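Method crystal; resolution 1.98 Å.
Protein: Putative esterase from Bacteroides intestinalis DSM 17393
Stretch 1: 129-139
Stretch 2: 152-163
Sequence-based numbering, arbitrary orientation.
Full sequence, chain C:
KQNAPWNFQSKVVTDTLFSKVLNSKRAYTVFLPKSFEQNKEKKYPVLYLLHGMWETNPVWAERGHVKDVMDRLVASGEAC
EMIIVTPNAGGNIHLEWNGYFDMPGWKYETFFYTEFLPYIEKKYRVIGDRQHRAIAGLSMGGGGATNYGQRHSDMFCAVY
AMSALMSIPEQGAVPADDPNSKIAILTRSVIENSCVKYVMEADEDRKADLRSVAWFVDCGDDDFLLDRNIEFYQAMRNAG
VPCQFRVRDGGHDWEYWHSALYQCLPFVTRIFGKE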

# COMPACT_ATOMS: atom_id res chain seq x y z
N ASP C 129 11.28 -7.71 30.12
CA ASP C 129 10.18 -8.63 30.31
C ASP C 129 9.57 -9.07 28.98
O ASP C 129 9.87 -8.52 27.91
CB ASP C 129 9.10 -8.03 31.23
CG ASP C 129 8.53 -6.72 30.70
OD1 ASP C 129 9.08 -6.16 29.72
OD2 ASP C 129 7.53 -6.25 31.29
N ARG C 130 8.72 -10.08 29.07
CA ARG C 130 8.03 -10.70 27.95
C ARG C 130 7.21 -9.72 27.12
O ARG C 130 7.16 -9.78 25.89
CB ARG C 130 7.13 -11.80 28.49
CG ARG C 130 6.20 -12.37 27.50
CD ARG C 130 5.27 -13.36 28.16
NE ARG C 130 4.68 -14.18 27.12
CZ ARG C 130 3.57 -13.86 26.46
NH1 ARG C 130 2.92 -12.74 26.78
NH2 ARG C 130 3.11 -14.67 25.52
N GLN C 131 6.56 -8.81 27.83
CA GLN C 131 5.66 -7.83 27.24
C GLN C 131 6.40 -6.86 26.33
O GLN C 131 5.78 -6.17 25.52
CB GLN C 131 4.94 -7.06 28.35
CG GLN C 131 3.89 -7.88 29.14
CD GLN C 131 4.47 -9.01 30.02
OE1 GLN C 131 5.52 -8.86 30.66
NE2 GLN C 131 3.76 -10.14 30.05
N HIS C 132 7.72 -6.79 26.46
CA HIS C 132 8.54 -5.92 25.62
C HIS C 132 9.66 -6.67 24.89
O HIS C 132 10.74 -6.13 24.63
CB HIS C 132 9.11 -4.79 26.46
CG HIS C 132 8.06 -3.95 27.11
ND1 HIS C 132 7.56 -4.21 28.37
CD2 HIS C 132 7.36 -2.88 26.65
CE1 HIS C 132 6.63 -3.33 28.66
NE2 HIS C 132 6.49 -2.51 27.64
N ARG C 133 9.39 -7.93 24.54
CA ARG C 133 10.37 -8.73 23.82
C ARG C 133 9.71 -9.45 22.67
O ARG C 133 8.76 -10.19 22.87
CB ARG C 133 11.06 -9.74 24.75
CG ARG C 133 12.16 -10.57 24.04
CD ARG C 133 12.84 -11.62 24.97
NE ARG C 133 13.47 -11.03 26.15
CZ ARG C 133 12.99 -11.13 27.39
NH1 ARG C 133 11.87 -11.80 27.62
NH2 ARG C 133 13.65 -10.58 28.41
N ALA C 134 10.22 -9.23 21.45
CA ALA C 134 9.62 -9.86 20.28
C ALA C 134 10.70 -10.53 19.44
O ALA C 134 11.89 -10.28 19.63
CB ALA C 134 8.83 -8.81 19.44
N ILE C 135 10.30 -11.38 18.51
CA ILE C 135 11.28 -12.04 17.66
C ILE C 135 10.73 -12.24 16.24
O ILE C 135 9.54 -12.48 16.05
CB ILE C 135 11.73 -13.40 18.29
CG1 ILE C 135 12.90 -14.01 17.54
CG2 ILE C 135 10.57 -14.38 18.41
CD1 ILE C 135 13.57 -15.16 18.35
N ALA C 136 11.61 -12.09 15.26
CA ALA C 136 11.25 -12.22 13.85
C ALA C 136 12.47 -12.70 13.10
O ALA C 136 13.59 -12.57 13.59
CB ALA C 136 10.76 -10.88 13.29
N GLY C 137 12.29 -13.23 11.89
CA GLY C 137 13.42 -13.58 11.06
C GLY C 137 12.99 -14.05 9.70
O GLY C 137 11.80 -14.34 9.51
N LEU C 138 13.94 -14.16 8.78
CA LEU C 138 13.67 -14.68 7.44
C LEU C 138 14.26 -16.07 7.23
O LEU C 138 15.32 -16.41 7.77
CB LEU C 138 14.22 -13.72 6.37
CG LEU C 138 15.75 -13.67 6.30
CD1 LEU C 138 16.27 -14.48 5.10
CD2 LEU C 138 16.25 -12.25 6.24
N SER C 139 13.55 -16.88 6.44
CA SER C 139 14.01 -18.22 6.06
C SER C 139 14.35 -19.08 7.27
O SER C 139 13.48 -19.37 8.10
CB SER C 139 15.22 -18.11 5.14
OG SER C 139 15.29 -19.23 4.28
N HIS C 152 9.33 -21.13 23.86
CA HIS C 152 9.63 -20.13 24.88
C HIS C 152 8.58 -19.02 24.93
O HIS C 152 8.91 -17.84 24.98
CB HIS C 152 11.00 -19.51 24.65
CG HIS C 152 12.12 -20.50 24.71
ND1 HIS C 152 12.71 -20.87 25.90
CD2 HIS C 152 12.74 -21.21 23.74
CE1 HIS C 152 13.66 -21.76 25.65
NE2 HIS C 152 13.70 -21.98 24.35
N SER C 153 7.31 -19.43 24.94
CA SER C 153 6.20 -18.48 24.95
C SER C 153 6.23 -17.57 26.18
O SER C 153 5.64 -16.48 26.18
CB SER C 153 4.88 -19.22 24.86
OG SER C 153 4.68 -20.07 25.97
N ASP C 154 6.94 -17.98 27.23
CA ASP C 154 7.07 -17.12 28.41
C ASP C 154 8.10 -16.02 28.18
O ASP C 154 8.27 -15.13 29.02
CB ASP C 154 7.43 -17.94 29.67
CG ASP C 154 8.77 -18.67 29.55
OD1 ASP C 154 9.19 -19.02 28.42
OD2 ASP C 154 9.39 -18.93 30.60
N MET C 155 8.78 -16.05 27.04
CA MET C 155 9.81 -15.05 26.75
C MET C 155 9.37 -14.03 25.69
O MET C 155 9.90 -12.93 25.65
CB MET C 155 11.10 -15.73 26.30
CG MET C 155 11.77 -16.63 27.37
SD MET C 155 12.44 -15.66 28.72
CE MET C 155 13.89 -14.90 27.98
N PHE C 156 8.43 -14.40 24.82
CA PHE C 156 8.07 -13.53 23.69
C PHE C 156 6.58 -13.22 23.61
O PHE C 156 5.74 -14.11 23.75
CB PHE C 156 8.51 -14.18 22.38
CG PHE C 156 9.97 -14.51 22.34
CD1 PHE C 156 10.91 -13.52 22.06
CD2 PHE C 156 10.41 -15.80 22.59
CE1 PHE C 156 12.26 -13.81 22.04
CE2 PHE C 156 11.77 -16.10 22.56
CZ PHE C 156 12.69 -15.11 22.28
N CYS C 157 6.25 -11.96 23.34
CA CYS C 157 4.85 -11.57 23.16
C CYS C 157 4.40 -11.70 21.71
O CYS C 157 3.19 -11.81 21.44
CB CYS C 157 4.63 -10.12 23.65
SG CYS C 157 5.49 -8.84 22.71
N ALA C 158 5.35 -11.69 20.78
CA ALA C 158 5.03 -11.66 19.36
C ALA C 158 6.10 -12.30 18.48
O ALA C 158 7.29 -12.14 18.74
CB ALA C 158 4.80 -10.21 18.92
N VAL C 159 5.66 -12.98 17.43
CA VAL C 159 6.54 -13.59 16.42
C VAL C 159 6.14 -13.13 15.02
O VAL C 159 4.98 -13.23 14.64
CB VAL C 159 6.49 -15.13 16.48
CG1 VAL C 159 7.36 -15.74 15.36
CG2 VAL C 159 6.94 -15.65 17.85
N TYR C 160 7.10 -12.63 14.25
CA TYR C 160 6.86 -12.28 12.85
C TYR C 160 7.77 -13.15 11.98
O TYR C 160 8.97 -12.94 11.94
CB TYR C 160 7.13 -10.80 12.59
CG TYR C 160 6.62 -10.31 11.25
CD1 TYR C 160 7.27 -10.63 10.06
CD2 TYR C 160 5.48 -9.51 11.17
CE1 TYR C 160 6.80 -10.18 8.82
CE2 TYR C 160 5.00 -9.05 9.95
CZ TYR C 160 5.65 -9.38 8.78
OH TYR C 160 5.16 -8.92 7.58
N ALA C 161 7.19 -14.11 11.29
CA ALA C 161 7.93 -15.10 10.52
C ALA C 161 7.93 -14.77 9.02
O ALA C 161 6.87 -14.82 8.40
CB ALA C 161 7.31 -16.47 10.75
N MET C 162 9.09 -14.45 8.44
CA MET C 162 9.18 -14.09 7.01
C MET C 162 9.72 -15.24 6.17
O MET C 162 10.83 -15.70 6.44
CB MET C 162 10.11 -12.90 6.78
CG MET C 162 9.90 -11.71 7.70
SD MET C 162 11.31 -10.60 7.51
CE MET C 162 10.89 -9.37 8.73
N SER C 163 8.96 -15.66 5.16
CA SER C 163 9.40 -16.70 4.23
C SER C 163 10.03 -17.86 5.00
O SER C 163 11.12 -18.33 4.66
CB SER C 163 10.41 -16.13 3.24
OG SER C 163 10.00 -14.87 2.73

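The two stretches are joined as neighbouring parallel strands of a β-sheet, with two arginines from the first stretch clasping the backbone of the loop that leads into the second strand. Strands 133-138 and 158-162 run within 7° of each other, their axes approach to 4.8 Å, and the contact buries 899 Å² summed over both sides.

The strand pairing follows the staggered pattern expected of parallel neighbours, in which alternate residues of the first strand bond to residues on both sides of their partner. Ile 135 N donates to Ala 158 O (3.1 Å) and Ile 135 O accepts from Tyr 160 N (3.0 Å), so that Ile 135 brackets Val 159. Gly 137 repeats the arrangement around Ala 161: its N makes a weak bond to Tyr 160 O (3.3 Å), whereas its O receives a short bond from Met 162 N (2.9 Å). The ladder continues past the strands proper, with Cys 157 N donating to Arg 133 O (3.1 Å) at one end and Ser 139 N to Met 162 O (3.0 Å) at the other. CA-H...O contacts supplement it, among them Val 159 CA to Ile 135 O and Leu 138 CA to Met 162 O, both 3.2 Å.

Side chains alternate between the sheet faces. Ala 136 and Tyr 160 share one face; Ala 136 CA lies 4.5 Å from Tyr 160 CA, as Leu 138 CA does from Met 162 CA, and Ala 136 CB lies 3.7 Å from Tyr 160 CB. The tyrosine ring then leads away from the first stretch, and its hydroxyl is hydrogen-bonded elsewhere in the structure. Leu 138 and Met 162 lie on the same face, with Leu 138 CB 4.2 Å from Met 162 CB. On the other face, Ile 135 uses its β-branch to reach two partners, since CG2 packs 3.9 Å from Val 159 CG2 and also sits over the face of the Phe 156 ring, 4.0 Å from its centroid and 20° off the normal. Gly 137 adds no side chain to this face.

Before the second strand, the loop presents carbonyl groups that the arginines satisfy. The extended side chain of Arg 130, with chi1 to chi3 all t, carries NE to within 2.7 Å of Ser 153 O in a nearly straight hydrogen bond; NH2 adds a weak one to the same oxygen (3.2 Å). Arg 133 starts out sideways, but its end comes nearer, and NH1 donates to Met 155 O (3.0 Å). The long aliphatic portion of this residue is useful too: Arg 133 CD lies 3.7 Å from Phe 156 CE1. Met 155, whose CA-to-CB bond points away, folds back through three m torsions to place CE over one face of the Arg 133 guanidinium, 3.7 Å from NH1. Compact Cys 157 fits beside the turn, its CB 3.4 Å from Arg 130 O; Cys 157, Phe 156 and Arg 133 are buried here, while Arg 130, Ser 153 and Met 155 remain partly exposed.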